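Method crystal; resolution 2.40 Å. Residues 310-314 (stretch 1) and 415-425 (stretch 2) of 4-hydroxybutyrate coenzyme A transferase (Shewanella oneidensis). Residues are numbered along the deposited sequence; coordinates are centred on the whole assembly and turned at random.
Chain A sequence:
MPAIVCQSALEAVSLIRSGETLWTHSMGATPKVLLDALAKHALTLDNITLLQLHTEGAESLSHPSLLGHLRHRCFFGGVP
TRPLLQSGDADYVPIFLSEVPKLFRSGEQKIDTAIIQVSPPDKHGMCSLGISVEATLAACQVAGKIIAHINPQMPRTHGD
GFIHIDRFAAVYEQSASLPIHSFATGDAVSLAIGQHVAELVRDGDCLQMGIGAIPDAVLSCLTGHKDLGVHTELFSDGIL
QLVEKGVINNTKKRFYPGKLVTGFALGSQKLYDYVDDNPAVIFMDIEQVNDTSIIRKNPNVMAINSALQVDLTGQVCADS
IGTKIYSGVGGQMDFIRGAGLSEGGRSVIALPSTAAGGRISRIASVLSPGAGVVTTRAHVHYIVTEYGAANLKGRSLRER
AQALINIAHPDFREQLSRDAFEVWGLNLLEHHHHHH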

# COMPACT_ATOMS: atom_id res chain seq x y z
N VAL A 310 -6.24 14.83 -5.97
CA VAL A 310 -6.31 13.59 -6.75
C VAL A 310 -6.04 13.88 -8.23
O VAL A 310 -6.61 14.83 -8.78
N ASP A 311 -5.19 13.08 -8.87
CA ASP A 311 -4.89 13.29 -10.28
C ASP A 311 -5.86 12.53 -11.19
O ASP A 311 -6.57 11.64 -10.74
N LEU A 312 -5.89 12.88 -12.47
CA LEU A 312 -6.80 12.24 -13.41
C LEU A 312 -6.58 10.75 -13.51
O LEU A 312 -7.31 10.06 -14.21
N THR A 313 -5.59 10.23 -12.81
CA THR A 313 -5.32 8.82 -12.93
C THR A 313 -5.78 8.03 -11.71
O THR A 313 -5.95 6.81 -11.76
N GLY A 314 -6.02 8.75 -10.62
CA GLY A 314 -6.45 8.11 -9.41
C GLY A 314 -5.41 8.14 -8.31
O GLY A 314 -5.62 7.55 -7.26
N GLN A 415 -10.20 22.38 -18.78
CA GLN A 415 -8.77 22.23 -18.56
C GLN A 415 -8.39 20.76 -18.35
O GLN A 415 -7.49 20.25 -19.02
N LEU A 416 -9.08 20.10 -17.43
CA LEU A 416 -8.81 18.70 -17.13
C LEU A 416 -8.90 17.87 -18.39
O LEU A 416 -8.00 17.07 -18.68
N SER A 417 -9.97 18.04 -19.14
CA SER A 417 -10.11 17.29 -20.37
C SER A 417 -8.94 17.54 -21.32
O SER A 417 -8.45 16.60 -21.97
N ARG A 418 -8.47 18.79 -21.42
CA ARG A 418 -7.34 19.12 -22.29
C ARG A 418 -6.07 18.36 -21.90
O ARG A 418 -5.50 17.62 -22.71
N ASP A 419 -5.65 18.52 -20.65
CA ASP A 419 -4.46 17.86 -20.15
C ASP A 419 -4.59 16.33 -20.18
O ASP A 419 -3.61 15.60 -20.03
N ALA A 420 -5.81 15.84 -20.39
CA ALA A 420 -6.04 14.40 -20.45
C ALA A 420 -5.34 13.84 -21.67
O ALA A 420 -4.91 12.68 -21.70
N PHE A 421 -5.25 14.67 -22.70
CA PHE A 421 -4.60 14.26 -23.93
C PHE A 421 -3.22 14.89 -24.07
O PHE A 421 -2.30 14.25 -24.55
N GLU A 422 -3.10 16.14 -23.66
CA GLU A 422 -1.84 16.84 -23.77
C GLU A 422 -0.79 16.40 -22.75
O GLU A 422 0.41 16.46 -23.02
N VAL A 423 -1.23 15.93 -21.59
CA VAL A 423 -0.30 15.53 -20.57
C VAL A 423 -0.16 14.02 -20.45
O VAL A 423 0.96 13.51 -20.33
N TRP A 424 -1.28 13.31 -20.49
CA TRP A 424 -1.27 11.86 -20.37
C TRP A 424 -1.30 11.16 -21.72
O TRP A 424 -1.04 9.97 -21.81
N GLY A 425 -1.63 11.90 -22.77
CA GLY A 425 -1.69 11.30 -24.09
C GLY A 425 -2.85 10.34 -24.20
O GLY A 425 -2.77 9.31 -24.88

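A tight turn can dock against a helix without a single hydrogen bond between them, provided that its polar groups find partners elsewhere and its apolar side chains meet a matching surface. Residues 310-314 and 415-425 of this coenzyme A transferase illustrate the principle: their touching residues are at least 104 apart in sequence, and they bury 265 Å² between them, both sides summed, through side-chain packing.

The apolar contacts centre on Leu 312, which gives up more surface to the other stretch than any other residue here. Its CA-to-CB bond points toward the helix, and with chi1 in m and chi2 in t the branched end reaches one turn of it. CD2 of Leu 312 lies 4.0 Å from CD2 of Leu 416, a residue that also points toward its partner and adopts the same m, t rotamer. CD1 of Leu 312 sits 4.3 Å from CB of Ala 420, whose CA-to-CB bond runs sideways. Leu 416 and Ala 420 are four residues apart, so the helical repeat brings them to the same side. CD1 of Leu 312 also lies 3.4 Å from O of Leu 416, a carbonyl that accepts a weak helical hydrogen bond from N of Ala 420.

Aromatic packing extends the contact beyond the helix. Trp 424 (chi1 m, chi2 88°) points toward the turn and offers a ring face to Thr 313. CB of Thr 313 stands 4.3 Å from the centroid of the six-membered ring of Trp 424, 24° off its normal, a CH-pi contact; its closest ring atom is CH2 of Trp 424, at 3.9 Å. The threonine CA-to-CB bond points toward the other stretch, and its chi1, at -149°, falls between wells. Leu 312 approaches the ring obliquely, its CB 4.3 Å from NE1 of Trp 424.

No hydrogen bond crosses between the two stretches. Asp 311, with its CA-to-CB bond toward the other stretch and chi1 in p, opens a type I beta turn ending at Gly 314. Its OD1 accepts a weak hydrogen bond from N of Gly 314 at 2.7 Å and one from N of Thr 313 at 2.9 Å, the latter less certain because the placement of that N is less sure, while O of Asp 311 accepts from N of Gly 314 at 2.9 Å. Both carboxylate oxygens are also hydrogen-bonded elsewhere in the structure. OD2 of Asp 311 lies 3.9 Å from CZ2 of Trp 424, a contact without a hydrogen bond. The indole NE1 finds its hydrogen-bonding partner elsewhere in the structure.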

# COMPACT_ATOMS: atom_id res chain seq x y z
CB VAL A 310 -7.70 12.96 -6.65
CG1 VAL A 310 -7.69 11.61 -7.32
CG2 VAL A 310 -8.13 12.86 -5.18
CB ASP A 311 -3.43 12.92 -10.61
CG ASP A 311 -3.18 11.42 -10.58
OD1 ASP A 311 -4.13 10.65 -10.32
OD2 ASP A 311 -2.02 11.01 -10.81
CB LEU A 312 -6.67 12.85 -14.81
CG LEU A 312 -7.13 14.30 -14.91
CD1 LEU A 312 -6.89 14.84 -16.31
CD2 LEU A 312 -8.60 14.35 -14.54
CB THR A 313 -3.80 8.62 -13.22
OG1 THR A 313 -3.64 7.45 -14.01
CG2 THR A 313 -2.98 8.49 -11.96
CB GLN A 415 -8.31 23.01 -17.32
CG GLN A 415 -7.78 24.40 -17.59
CD GLN A 415 -6.58 24.42 -18.53
OE1 GLN A 415 -5.64 23.63 -18.37
NE2 GLN A 415 -6.60 25.32 -19.50
CB LEU A 416 -9.79 18.17 -16.07
CG LEU A 416 -9.62 18.71 -14.65
CD1 LEU A 416 -10.75 18.22 -13.77
CD2 LEU A 416 -8.27 18.31 -14.08
CB SER A 417 -11.43 17.65 -21.05
OG SER A 417 -11.50 17.02 -22.31
CB ARG A 418 -7.04 20.63 -22.24
CG ARG A 418 -7.73 21.44 -23.34
CD ARG A 418 -7.75 22.95 -23.02
NE ARG A 418 -8.35 23.69 -24.13
CZ ARG A 418 -9.54 23.44 -24.67
NH1 ARG A 418 -10.31 22.43 -24.23
NH2 ARG A 418 -9.99 24.20 -25.68
CB ASP A 419 -4.13 18.34 -18.73
CG ASP A 419 -3.89 19.85 -18.65
OD1 ASP A 419 -3.25 20.40 -19.57
OD2 ASP A 419 -4.32 20.47 -17.66
CB ALA A 420 -7.53 14.11 -20.53
CB PHE A 421 -5.46 14.67 -25.12
CG PHE A 421 -4.75 14.55 -26.43
CD1 PHE A 421 -4.54 13.31 -27.01
CD2 PHE A 421 -4.26 15.68 -27.08
CE1 PHE A 421 -3.84 13.19 -28.21
CE2 PHE A 421 -3.57 15.57 -28.27
CZ PHE A 421 -3.36 14.32 -28.83
CB GLU A 422 -2.07 18.35 -23.68
CG GLU A 422 -2.51 18.94 -25.02
CD GLU A 422 -3.04 20.35 -24.90
OE1 GLU A 422 -2.40 21.18 -24.23
OE2 GLU A 422 -4.10 20.62 -25.51
CB VAL A 423 -0.71 16.08 -19.22
CG1 VAL A 423 0.30 15.68 -18.18
CG2 VAL A 423 -0.85 17.58 -19.31
CB TRP A 424 -2.44 11.37 -19.50
CG TRP A 424 -2.38 11.86 -18.08
CD1 TRP A 424 -2.90 13.02 -17.58
CD2 TRP A 424 -1.72 11.23 -16.98
NE1 TRP A 424 -2.60 13.15 -16.25
CE2 TRP A 424 -1.88 12.06 -15.85
CE3 TRP A 424 -1.01 10.02 -16.83
CZ2 TRP A 424 -1.34 11.74 -14.60
CZ3 TRP A 424 -0.47 9.71 -15.59
CH2 TRP A 424 -0.65 10.56 -14.48